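PDB 5I47: RimK domain protein ATP-grasp from Sphaerobacter thermophilus, which probably binds ATP and acts as an ATP-grasp ligase, perhaps joining an amino acid to a carboxylate as its RimK and LysX relatives do. Local coordinates for residues R15-L20 with L56-A61; I22-A27 with M270-V275; A38-S43 with A66-L71; V184-S189 with A252-F257. One frame throughout, in Å; residues are numbered along the deposited sequence.

Interaction 1. Residues R15-L20 with L56-A61; sequences RVEERL and LDRGEA
Two guanidinium groups come together here: NH2 of Arg15 lies 3.8 Å from NH2 of Arg58, in a largely buried spot where Glu17 and Glu18 gather them into one salt-bridge network. Most of the contact falls to Glu18. Its OE2 takes NE of Arg58 at a doubtfully short 2.5 Å, with the nitrogen nearly on the C-O axis and the oxygen 24° out of the guanidinium plane; a second, weak bond comes from Arg58 NH2. Carboxylate and guanidinium are nearly coplanar, and Arg58 gets there by folding at chi2 and chi3. OE1 turns back to its own helix and accepts the backbone N of Arg15, at the N-cap of helix 16-27, through its anti lone pair (3.1 Å). Glu17 lays CB 3.4 Å from Arg58 NH2 while its OE1 pairs with Arg15 NH1 at 3.0 Å. A glutamine in place of Glu18 would probably leave Arg58 without its charged mate and the like charges of Arg15 and Arg58 with less to offset them. Arg58 also donates to the carbonyls of Leu254 and Val255, so a charge held by the first helix is likely to help bind the loop after strand 54-57 to the ATP-grasp domain.

Interaction 2. Residues I22-A27 with M270-V275; sequences IEAFAA and MIADFV
Ala24 and Phe25, on helix 16-27, receive the last helix of the chain, 267-275, and the meeting is wholly apolar. Going along that last helix, Ile271 comes first; it turns its end from helix 16-27 and packs instead on Leu56 and Thr234. Ala272 follows and sits at the centre of the contact. Its methyl is aimed at the other helix and meets the CB of Ala24 at 3.9 Å, two small residues letting the backbones come near, with the CA atoms of Phe25 and Ala272 only 5.8 Å apart. The same methyl stands over the middle of the Phe25 ring, 4.0 Å from the centroid and just 4° off the normal, a CH-pi contact on one face. Asp273 points the other way, but its OD1 makes a salt bridge to Arg28, just beyond the end of segment 22-27. Val275, one turn beyond Ala272, closes the edge: its CB lies in the ring plane 3.8 Å from Phe25 CZ, and CG1 also touches CZ and CE1. The ring reaches both partners because its CG is anti to the carbonyl carbon (chi1 -84°), which swings it across to the other helix. With an alanine at Phe25, the methyl of Ala272 would probably lose the face it rests on and Val275 the edge, opening a gap between the helices. The axes of the two short segments approach to 9.0 Å and cross at -52°, an angle familiar from ridges-into-grooves packing, and the pair joins the Rossmann-like preATP-grasp domain to the C-terminal helix of the RimK-like ATP-grasp domain.

Interaction 3. Residues A38-S43 with A66-L71; sequences AKLALS and AVLAAL
Leu71, whose backbone O with that of Ala70 lies in hydrogen-bonding reach of the one hydroxyl of Ser74, turns its side chain the other way, to Leu42 of segment 38-43. The contact itself has no polar bond; four leucines carry it. Leu42 is the central residue. Its CD2 methyl settles between two residues one turn apart on the helix, touching CD1 of Leu68 at 3.8 Å and CB of Leu71 at 3.9 Å. Leu42 and Leu68 cross at about a right angle, so their methyl ends meet without the chains running alongside each other. Leu40 comes to the same CD1 of Leu68, offering its own CD1 at 4.2 Å, a looser touch. That one methyl of Leu68 thus receives both leucines of segment 38-43. Leu68 can serve both because its CG lies opposite the backbone N (chi1 175°), which carries the branch off the helix toward them. Leu71, by contrast, takes part through CB, near its root. Leu40, just before strand 41-42, and Leu42 both point to the helix. Ala41 and Leu42 pair in an antiparallel ladder with a strand of the second subunit, so the sheet runs on across the interface, and from that subunit Phe113 packs on Leu68 and Val111 on Leu71. Helix 63-74, which links the parallel strands 54-57 and 79-80 in a beta-alpha-beta unit, thus lies between strand 41-42 and helix 83-90, on whose Ala83 and Ala86 its alanines pack.

Interaction 4. Residues V184-S189 with A252-F257; sequences VVAGRS and ANLVDF
The flat group in this contact is the peptide between Val185 and Ala186, approached by the methyl CD2 of Leu254, which lies obliquely above its plane, 4.0 Å from Val185 O. No ring takes a direct part: Phe257 starts toward the strand, but its ring leads off to Arg58, Glu17 and Leu21. The carboxamide of Asn253 also turns elsewhere, ND2 bonding the carbonyls of Asp57 and Gly59, while OD1 takes a weak bond from Leu254 N. The work is done by Leu254. Its CD1 meets CG1 of Val184 at 3.7 Å, and CD2 touches the same methyl at 3.9 Å, so that Val184 CG1 bears on both tips of the fork, the two side chains crossing at about a right angle. CD2 goes on to Ala186, whose CB is 4.4 Å away. This is packing at the end of the five-stranded antiparallel sheet of the RimK-like ATP-grasp domain: strands 180-187 and 246-253 flank 235-241, and Leu254, just past its strand, reaches over to 180-187 from the far side of that middle strand. With chi1 at -174° the isobutyl fork extends away from the inverse gamma turn centred on this residue and out to Val184, the weak bond from Val255 N to Asn253 O being 2.8 Å. Beyond the turn, Asp256 O accepts from Arg182. Val267 packs on Ala186 and Ile271 on Leu254, both from helix 267-275.

From the N terminus, helix 16-27 opens two contacts: its first turn enters interaction 1, its later turns interaction 2. Interaction 3 begins next, at strand 41-42, and closes at helix 63-74 after interaction 1 has closed, so these two cross, both within the preATP-grasp domain. Interaction 4 opens and closes later, in the ATP-grasp sheet, in series with 1 and 3. Interaction 2 closes last, at the C-terminal helix, enclosing 3 and 4 and crossing 1. Interaction 1 meets 2 at Leu56 and Ile271, 2 meets 4 at Ile271 and Leu254, and 1 meets 4 where Arg58 reaches the Leu254 and Val255 carbonyls, tying both domains together; interaction 3 stands apart at the subunit interface.

Interaction 1. Residues R15-L20 with L56-A61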
loop_
_atom_site.group_PDB
_atom_site.type_symbol
_atom_site.label_atom_id
_atom_site.label_comp_id
_atom_site.label_asym_id
_atom_site.label_seq_id
_atom_site.Cartn_x
_atom_site.Cartn_y
_atom_site.Cartn_z
ATOM N N ARG B 15 27.476 0.917 5.662
ATOM C CA ARG B 15 27.832 0.332 6.940
ATOM C C ARG B 15 28.637 -0.945 6.689
ATOM O O ARG B 15 29.109 -1.183 5.566
ATOM C CB ARG B 15 26.570 0.083 7.765
ATOM C CG ARG B 15 25.821 1.335 8.179
ATOM C CD ARG B 15 24.453 0.971 8.732
ATOM N NE ARG B 15 23.753 0.034 7.852
ATOM C CZ ARG B 15 23.516 -1.244 8.143
ATOM N NH1 ARG B 15 23.910 -1.750 9.303
ATOM N NH2 ARG B 15 22.877 -2.016 7.273
ATOM N N VAL B 16 28.778 -1.771 7.729
ATOM C CA VAL B 16 29.612 -2.968 7.637
ATOM C C VAL B 16 29.077 -3.915 6.567
ATOM O O VAL B 16 29.835 -4.437 5.742
ATOM C CB VAL B 16 29.709 -3.660 9.008
ATOM C CG1 VAL B 16 30.223 -5.081 8.855
ATOM C CG2 VAL B 16 30.625 -2.872 9.932
ATOM N N GLU B 17 27.763 -4.154 6.566
ATOM C CA GLU B 17 27.184 -5.050 5.569
ATOM C C GLU B 17 27.394 -4.516 4.157
ATOM O O GLU B 17 27.640 -5.288 3.223
ATOM C CB GLU B 17 25.695 -5.259 5.847
ATOM C CG GLU B 17 25.394 -6.103 7.080
ATOM C CD GLU B 17 25.301 -5.276 8.350
ATOM O OE1 GLU B 17 25.612 -4.064 8.295
ATOM O OE2 GLU B 17 24.908 -5.836 9.398
ATOM N N GLU B 18 27.324 -3.193 3.985
ATOM C CA GLU B 18 27.454 -2.613 2.652
ATOM C C GLU B 18 28.866 -2.775 2.100
ATOM O O GLU B 18 29.044 -3.025 0.903
ATOM C CB GLU B 18 27.046 -1.139 2.676
ATOM C CG GLU B 18 25.545 -0.905 2.550
ATOM C CD GLU B 18 24.770 -1.392 3.759
ATOM O OE1 GLU B 18 25.071 -0.935 4.883
ATOM O OE2 GLU B 18 23.868 -2.241 3.590
ATOM N N ARG B 19 29.887 -2.646 2.948
ATOM C CA ARG B 19 31.249 -2.794 2.445
ATOM C C ARG B 19 31.607 -4.251 2.176
ATOM O O ARG B 19 32.354 -4.533 1.232
ATOM C CB ARG B 19 32.250 -2.163 3.419
ATOM C CG ARG B 19 32.297 -2.796 4.794
ATOM C CD ARG B 19 32.954 -1.860 5.792
ATOM N NE ARG B 19 32.448 -0.499 5.639
ATOM C CZ ARG B 19 32.324 0.372 6.636
ATOM N NH1 ARG B 19 32.659 0.021 7.872
ATOM N NH2 ARG B 19 31.855 1.591 6.398
ATOM N N LEU B 20 31.088 -5.184 2.983
ATOM C CA LEU B 20 31.242 -6.604 2.675
ATOM C C LEU B 20 30.675 -6.930 1.301
ATOM O O LEU B 20 31.265 -7.711 0.543
ATOM C CB LEU B 20 30.554 -7.457 3.740
ATOM C CG LEU B 20 31.131 -7.437 5.152
ATOM C CD1 LEU B 20 30.292 -8.303 6.083
ATOM C CD2 LEU B 20 32.575 -7.905 5.130
ATOM N N LEU B 56 20.227 -3.486 -5.373
ATOM C CA LEU B 56 20.025 -4.274 -4.162
ATOM C C LEU B 56 19.553 -3.335 -3.063
ATOM O O LEU B 56 20.314 -2.475 -2.608
ATOM C CB LEU B 56 21.306 -5.005 -3.761
ATOM C CG LEU B 56 21.305 -5.791 -2.448
ATOM C CD1 LEU B 56 20.233 -6.865 -2.451
ATOM C CD2 LEU B 56 22.674 -6.404 -2.215
ATOM N N ASP B 57 18.299 -3.485 -2.647
ATOM C CA ASP B 57 17.735 -2.606 -1.629
ATOM C C ASP B 57 18.289 -3.002 -0.269
ATOM O O ASP B 57 17.999 -4.092 0.237
ATOM C CB ASP B 57 16.211 -2.675 -1.646
ATOM C CG ASP B 57 15.567 -1.536 -0.878
ATOM O OD1 ASP B 57 16.157 -1.066 0.113
ATOM O OD2 ASP B 57 14.467 -1.106 -1.271
ATOM N N ARG B 58 19.085 -2.113 0.324
ATOM C CA ARG B 58 19.700 -2.334 1.623
ATOM C C ARG B 58 18.969 -1.601 2.741
ATOM O O ARG B 58 19.525 -1.431 3.833
ATOM C CB ARG B 58 21.170 -1.912 1.585
ATOM C CG ARG B 58 22.006 -2.668 0.567
ATOM C CD ARG B 58 22.254 -4.092 1.019
ATOM N NE ARG B 58 22.682 -4.125 2.412
ATOM C CZ ARG B 58 22.058 -4.796 3.374
ATOM N NH1 ARG B 58 20.983 -5.517 3.092
ATOM N NH2 ARG B 58 22.521 -4.755 4.616
ATOM N N GLY B 59 17.736 -1.163 2.492
ATOM C CA GLY B 59 16.967 -0.419 3.460
ATOM C C GLY B 59 15.850 -1.247 4.080
ATOM O O GLY B 59 15.531 -2.355 3.645
ATOM N N GLU B 60 15.269 -0.679 5.134
ATOM C CA GLU B 60 14.104 -1.267 5.780
ATOM C C GLU B 60 12.951 -1.364 4.786
ATOM O O GLU B 60 12.726 -0.457 3.980
ATOM C CB GLU B 60 13.703 -0.420 6.994
ATOM C CG GLU B 60 12.554 -0.966 7.830
ATOM C CD GLU B 60 11.865 0.116 8.657
ATOM O OE1 GLU B 60 12.169 1.317 8.458
ATOM O OE2 GLU B 60 11.009 -0.228 9.503
ATOM N N ALA B 61 12.226 -2.477 4.832
ATOM C CA ALA B 61 11.144 -2.700 3.884
ATOM C C ALA B 61 9.961 -1.799 4.214
ATOM O O ALA B 61 9.391 -1.889 5.304
ATOM C CB ALA B 61 10.720 -4.164 3.908
HETATM O O HOH W 1 21.846 0.039 5.730
#

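Interaction 2. Residues I22-A27 with M270-V275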
loop_
_atom_site.group_PDB
_atom_site.type_symbol
_atom_site.label_atom_id
_atom_site.label_comp_id
_atom_site.label_asym_id
_atom_site.label_seq_id
_atom_site.Cartn_x
_atom_site.Cartn_y
_atom_site.Cartn_z
ATOM N N ILE B 22 30.408 -4.779 -1.176
ATOM C CA ILE B 22 31.275 -4.173 -2.179
ATOM C C ILE B 22 32.475 -5.069 -2.459
ATOM O O ILE B 22 32.943 -5.151 -3.601
ATOM C CB ILE B 22 31.697 -2.759 -1.739
ATOM C CG1 ILE B 22 30.469 -1.844 -1.684
ATOM C CG2 ILE B 22 32.751 -2.187 -2.680
ATOM C CD1 ILE B 22 30.794 -0.373 -1.688
ATOM N N GLU B 23 32.976 -5.774 -1.440
ATOM C CA GLU B 23 34.035 -6.753 -1.673
ATOM C C GLU B 23 33.527 -7.911 -2.519
ATOM O O GLU B 23 34.155 -8.287 -3.516
ATOM C CB GLU B 23 34.586 -7.268 -0.342
ATOM C CG GLU B 23 35.267 -6.215 0.516
ATOM C CD GLU B 23 35.816 -6.785 1.815
ATOM O OE1 GLU B 23 36.164 -7.988 1.843
ATOM O OE2 GLU B 23 35.895 -6.030 2.809
ATOM N N ALA B 24 32.382 -8.484 -2.139
ATOM C CA ALA B 24 31.870 -9.657 -2.840
ATOM C C ALA B 24 31.508 -9.331 -4.284
ATOM O O ALA B 24 31.728 -10.150 -5.183
ATOM C CB ALA B 24 30.664 -10.225 -2.092
ATOM N N PHE B 25 30.955 -8.139 -4.528
ATOM C CA PHE B 25 30.658 -7.734 -5.899
ATOM C C PHE B 25 31.935 -7.439 -6.676
ATOM O O PHE B 25 32.029 -7.753 -7.869
ATOM C CB PHE B 25 29.733 -6.515 -5.912
ATOM C CG PHE B 25 28.274 -6.854 -5.781
ATOM C CD1 PHE B 25 27.589 -7.440 -6.831
ATOM C CD2 PHE B 25 27.583 -6.573 -4.611
ATOM C CE1 PHE B 25 26.248 -7.751 -6.716
ATOM C CE2 PHE B 25 26.241 -6.884 -4.490
ATOM C CZ PHE B 25 25.573 -7.472 -5.544
ATOM N N ALA B 26 32.927 -6.825 -6.023
ATOM C CA ALA B 26 34.204 -6.587 -6.685
ATOM C C ALA B 26 34.913 -7.899 -6.991
ATOM O O ALA B 26 35.516 -8.053 -8.061
ATOM C CB ALA B 26 35.088 -5.686 -5.824
ATOM N N ALA B 27 34.840 -8.862 -6.069
ATOM C CA ALA B 27 35.413 -10.181 -6.304
ATOM C C ALA B 27 34.751 -10.896 -7.473
ATOM O O ALA B 27 35.377 -11.765 -8.089
ATOM C CB ALA B 27 35.300 -11.034 -5.040
HETATM N N MSE B 270 26.875 -14.982 -0.919
HETATM C CA MSE B 270 25.628 -15.585 -1.370
HETATM C C MSE B 270 24.691 -14.547 -1.978
HETATM O O MSE B 270 24.037 -14.803 -2.988
HETATM C CB MSE B 270 24.936 -16.291 -0.208
HETATM C CG MSE B 270 25.782 -17.356 0.449
HETATM SE SE MSE B 270 24.944 -18.055 2.060
HETATM C CE MSE B 270 23.317 -18.789 1.255
ATOM N N ILE B 271 24.630 -13.374 -1.346
ATOM C CA ILE B 271 23.786 -12.295 -1.851
ATOM C C ILE B 271 24.298 -11.810 -3.200
ATOM O O ILE B 271 23.523 -11.617 -4.143
ATOM C CB ILE B 271 23.709 -11.152 -0.825
ATOM C CG1 ILE B 271 22.980 -11.625 0.434
ATOM C CG2 ILE B 271 23.020 -9.938 -1.422
ATOM C CD1 ILE B 271 22.720 -10.534 1.434
ATOM N N ALA B 272 25.614 -11.614 -3.316
ATOM C CA ALA B 272 26.190 -11.199 -4.591
ATOM C C ALA B 272 25.950 -12.238 -5.676
ATOM O O ALA B 272 25.748 -11.882 -6.843
ATOM C CB ALA B 272 27.685 -10.931 -4.431
ATOM N N ASP B 273 25.970 -13.525 -5.314
ATOM C CA ASP B 273 25.641 -14.569 -6.279
ATOM C C ASP B 273 24.173 -14.503 -6.677
ATOM O O ASP B 273 23.837 -14.633 -7.858
ATOM C CB ASP B 273 25.977 -15.948 -5.707
ATOM C CG ASP B 273 27.470 -16.226 -5.677
ATOM O OD1 ASP B 273 28.203 -15.658 -6.516
ATOM O OD2 ASP B 273 27.909 -17.022 -4.816
ATOM N N PHE B 274 23.281 -14.301 -5.704
ATOM C CA PHE B 274 21.858 -14.242 -6.014
ATOM C C PHE B 274 21.518 -13.044 -6.893
ATOM O O PHE B 274 20.571 -13.111 -7.682
ATOM C CB PHE B 274 21.045 -14.207 -4.718
ATOM C CG PHE B 274 19.556 -14.195 -4.936
ATOM C CD1 PHE B 274 18.900 -15.325 -5.401
ATOM C CD2 PHE B 274 18.812 -13.056 -4.668
ATOM C CE1 PHE B 274 17.533 -15.314 -5.604
ATOM C CE2 PHE B 274 17.442 -13.041 -4.867
ATOM C CZ PHE B 274 16.804 -14.172 -5.333
ATOM N N VAL B 275 22.280 -11.954 -6.786
ATOM C CA VAL B 275 21.965 -10.745 -7.544
ATOM C C VAL B 275 22.407 -10.878 -8.999
ATOM O O VAL B 275 21.718 -10.410 -9.912
ATOM C CB VAL B 275 22.598 -9.518 -6.859
ATOM C CG1 VAL B 275 22.511 -8.295 -7.751
ATOM C CG2 VAL B 275 21.916 -9.241 -5.527
#

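Interaction 3. Residues A38-S43 with A66-L71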
loop_
_atom_site.group_PDB
_atom_site.type_symbol
_atom_site.label_atom_id
_atom_site.label_comp_id
_atom_site.label_asym_id
_atom_site.label_seq_id
_atom_site.Cartn_x
_atom_site.Cartn_y
_atom_site.Cartn_z
ATOM N N ALA B 38 17.203 9.015 -1.413
ATOM C CA ALA B 38 16.732 10.366 -1.139
ATOM C C ALA B 38 16.958 11.309 -2.313
ATOM O O ALA B 38 16.269 12.328 -2.416
ATOM C CB ALA B 38 17.413 10.914 0.115
ATOM N N LYS B 39 17.892 10.990 -3.206
ATOM C CA LYS B 39 18.202 11.831 -4.352
ATOM C C LYS B 39 17.585 11.313 -5.643
ATOM O O LYS B 39 17.929 11.803 -6.724
ATOM C CB LYS B 39 19.721 11.960 -4.510
ATOM C CG LYS B 39 20.403 10.690 -5.004
ATOM C CD LYS B 39 21.851 10.585 -4.522
ATOM C CE LYS B 39 22.467 9.238 -4.918
ATOM N NZ LYS B 39 23.746 8.951 -4.205
ATOM N N LEU B 40 16.684 10.338 -5.561
ATOM C CA LEU B 40 16.107 9.698 -6.738
ATOM C C LEU B 40 14.773 10.356 -7.076
ATOM O O LEU B 40 13.804 10.240 -6.318
ATOM C CB LEU B 40 15.939 8.198 -6.507
ATOM C CG LEU B 40 17.225 7.370 -6.512
ATOM C CD1 LEU B 40 16.925 5.913 -6.224
ATOM C CD2 LEU B 40 17.931 7.511 -7.846
ATOM N N ALA B 41 14.729 11.049 -8.212
ATOM C CA ALA B 41 13.502 11.603 -8.784
ATOM C C ALA B 41 13.261 10.875 -10.105
ATOM O O ALA B 41 13.766 11.282 -11.154
ATOM C CB ALA B 41 13.605 13.113 -8.979
ATOM N N LEU B 42 12.481 9.798 -10.048
ATOM C CA LEU B 42 12.287 8.907 -11.182
ATOM C C LEU B 42 11.150 9.382 -12.078
ATOM O O LEU B 42 10.142 9.918 -11.611
ATOM C CB LEU B 42 12.004 7.481 -10.704
ATOM C CG LEU B 42 13.199 6.555 -10.467
ATOM C CD1 LEU B 42 14.222 7.179 -9.533
ATOM C CD2 LEU B 42 12.725 5.216 -9.917
ATOM N N SER B 43 11.323 9.163 -13.383
ATOM C CA SER B 43 10.307 9.488 -14.371
ATOM C C SER B 43 9.494 8.245 -14.693
ATOM O O SER B 43 10.078 7.224 -15.084
ATOM C CB SER B 43 10.952 10.037 -15.637
ATOM O OG SER B 43 10.088 9.896 -16.753
ATOM N N ALA B 66 8.969 -0.803 -2.108
ATOM C CA ALA B 66 8.330 -1.679 -3.084
ATOM C C ALA B 66 7.954 -0.903 -4.337
ATOM O O ALA B 66 8.094 -1.412 -5.454
ATOM C CB ALA B 66 7.099 -2.348 -2.476
ATOM N N VAL B 67 7.485 0.337 -4.168
ATOM C CA VAL B 67 7.246 1.222 -5.308
ATOM C C VAL B 67 8.539 1.460 -6.076
ATOM O O VAL B 67 8.551 1.480 -7.313
ATOM C CB VAL B 67 6.618 2.548 -4.834
ATOM C CG1 VAL B 67 6.746 3.619 -5.907
ATOM C CG2 VAL B 67 5.158 2.346 -4.458
ATOM N N LEU B 68 9.649 1.641 -5.352
ATOM C CA LEU B 68 10.932 1.890 -6.001
ATOM C C LEU B 68 11.422 0.658 -6.751
ATOM O O LEU B 68 11.955 0.773 -7.862
ATOM C CB LEU B 68 11.966 2.334 -4.964
ATOM C CG LEU B 68 13.404 2.514 -5.457
ATOM C CD1 LEU B 68 13.473 3.580 -6.538
ATOM C CD2 LEU B 68 14.326 2.859 -4.300
ATOM N N ALA B 69 11.253 -0.528 -6.158
ATOM C CA ALA B 69 11.659 -1.760 -6.829
ATOM C C ALA B 69 10.831 -2.008 -8.083
ATOM O O ALA B 69 11.342 -2.536 -9.077
ATOM C CB ALA B 69 11.538 -2.941 -5.869
ATOM N N ALA B 70 9.548 -1.639 -8.056
ATOM C CA ALA B 70 8.698 -1.864 -9.222
ATOM C C ALA B 70 9.027 -0.885 -10.339
ATOM O O ALA B 70 9.033 -1.257 -11.518
ATOM C CB ALA B 70 7.226 -1.754 -8.830
ATOM N N LEU B 71 9.293 0.373 -9.989
ATOM C CA LEU B 71 9.658 1.366 -10.994
ATOM C C LEU B 71 10.973 1.000 -11.665
ATOM O O LEU B 71 11.068 0.964 -12.897
ATOM C CB LEU B 71 9.751 2.750 -10.349
ATOM C CG LEU B 71 8.444 3.515 -10.193
ATOM C CD1 LEU B 71 8.603 4.637 -9.187
ATOM C CD2 LEU B 71 8.004 4.055 -11.545
#

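Interaction 4. Residues V184-S189 with A252-F257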
loop_
_atom_site.group_PDB
_atom_site.type_symbol
_atom_site.label_atom_id
_atom_site.label_comp_id
_atom_site.label_asym_id
_atom_site.label_seq_id
_atom_site.Cartn_x
_atom_site.Cartn_y
_atom_site.Cartn_z
ATOM N N VAL B 184 17.579 -16.603 8.451
ATOM C CA VAL B 184 18.237 -15.725 7.486
ATOM C C VAL B 184 18.253 -16.408 6.125
ATOM O O VAL B 184 18.896 -17.449 5.950
ATOM C CB VAL B 184 19.662 -15.369 7.934
ATOM C CG1 VAL B 184 20.380 -14.587 6.842
ATOM C CG2 VAL B 184 19.630 -14.577 9.230
ATOM N N VAL B 185 17.554 -15.819 5.160
ATOM C CA VAL B 185 17.544 -16.298 3.783
ATOM C C VAL B 185 18.378 -15.328 2.959
ATOM O O VAL B 185 18.005 -14.159 2.790
ATOM C CB VAL B 185 16.119 -16.420 3.233
ATOM C CG1 VAL B 185 16.142 -16.945 1.804
ATOM C CG2 VAL B 185 15.290 -17.322 4.134
ATOM N N ALA B 186 19.512 -15.803 2.456
ATOM C CA ALA B 186 20.443 -14.980 1.689
ATOM C C ALA B 186 20.375 -15.384 0.220
ATOM O O ALA B 186 21.315 -15.943 -0.348
ATOM C CB ALA B 186 21.865 -15.113 2.250
ATOM N N GLY B 187 19.235 -15.090 -0.396
ATOM C CA GLY B 187 19.023 -15.425 -1.787
ATOM C C GLY B 187 18.249 -16.712 -1.969
ATOM O O GLY B 187 17.023 -16.743 -1.834
ATOM N N ARG B 188 18.972 -17.793 -2.242
ATOM C CA ARG B 188 18.375 -19.048 -2.666
ATOM C C ARG B 188 18.216 -20.065 -1.544
ATOM O O ARG B 188 17.393 -20.976 -1.672
ATOM C CB ARG B 188 19.227 -19.658 -3.784
ATOM C CG ARG B 188 18.511 -20.621 -4.693
ATOM C CD ARG B 188 19.330 -20.840 -5.957
ATOM N NE ARG B 188 19.458 -19.610 -6.735
ATOM C CZ ARG B 188 18.562 -19.199 -7.626
ATOM N NH1 ARG B 188 18.754 -18.068 -8.294
ATOM N NH2 ARG B 188 17.467 -19.919 -7.849
ATOM N N SER B 189 18.967 -19.931 -0.452
ATOM C CA SER B 189 18.971 -20.935 0.602
ATOM C C SER B 189 19.045 -20.265 1.968
ATOM O O SER B 189 19.330 -19.072 2.091
ATOM C CB SER B 189 20.147 -21.911 0.444
ATOM O OG SER B 189 20.207 -22.436 -0.869
ATOM N N ALA B 252 11.230 -9.521 7.235
ATOM C CA ALA B 252 11.823 -8.217 6.979
ATOM C C ALA B 252 12.977 -8.366 6.000
ATOM O O ALA B 252 13.445 -9.471 5.723
ATOM C CB ALA B 252 12.314 -7.554 8.272
ATOM N N ASN B 253 13.441 -7.233 5.482
ATOM C CA ASN B 253 14.593 -7.234 4.590
ATOM C C ASN B 253 15.855 -7.595 5.363
ATOM O O ASN B 253 16.013 -7.245 6.535
ATOM C CB ASN B 253 14.758 -5.867 3.922
ATOM C CG ASN B 253 15.719 -5.904 2.747
ATOM O OD1 ASN B 253 15.936 -6.952 2.146
ATOM N ND2 ASN B 253 16.293 -4.759 2.416
ATOM N N LEU B 254 16.762 -8.312 4.695
ATOM C CA LEU B 254 18.022 -8.721 5.319
ATOM C C LEU B 254 18.945 -7.508 5.386
ATOM O O LEU B 254 19.808 -7.284 4.531
ATOM C CB LEU B 254 18.665 -9.872 4.556
ATOM C CG LEU B 254 19.904 -10.462 5.229
ATOM C CD1 LEU B 254 19.549 -11.019 6.598
ATOM C CD2 LEU B 254 20.542 -11.534 4.359
ATOM N N VAL B 255 18.748 -6.707 6.430
ATOM C CA VAL B 255 19.551 -5.506 6.637
ATOM C C VAL B 255 20.784 -5.805 7.476
ATOM O O VAL B 255 21.891 -5.370 7.149
ATOM C CB VAL B 255 18.689 -4.398 7.279
ATOM C CG1 VAL B 255 19.545 -3.196 7.623
ATOM C CG2 VAL B 255 17.558 -3.994 6.344
ATOM N N ASP B 256 20.615 -6.556 8.563
ATOM C CA ASP B 256 21.709 -6.907 9.462
ATOM C C ASP B 256 22.095 -8.364 9.228
ATOM O O ASP B 256 21.379 -9.275 9.655
ATOM C CB ASP B 256 21.311 -6.692 10.922
ATOM C CG ASP B 256 20.501 -5.432 11.128
ATOM O OD1 ASP B 256 20.880 -4.376 10.575
ATOM O OD2 ASP B 256 19.476 -5.500 11.842
ATOM N N PHE B 257 23.220 -8.585 8.552
ATOM C CA PHE B 257 23.859 -9.896 8.540
ATOM C C PHE B 257 25.284 -9.802 9.075
ATOM O O PHE B 257 26.166 -10.567 8.677
ATOM C CB PHE B 257 23.821 -10.531 7.149
ATOM C CG PHE B 257 24.428 -9.692 6.057
ATOM C CD1 PHE B 257 25.765 -9.828 5.720
ATOM C CD2 PHE B 257 23.648 -8.805 5.334
ATOM C CE1 PHE B 257 26.318 -9.077 4.700
ATOM C CE2 PHE B 257 24.196 -8.047 4.315
ATOM C CZ PHE B 257 25.531 -8.185 3.996
#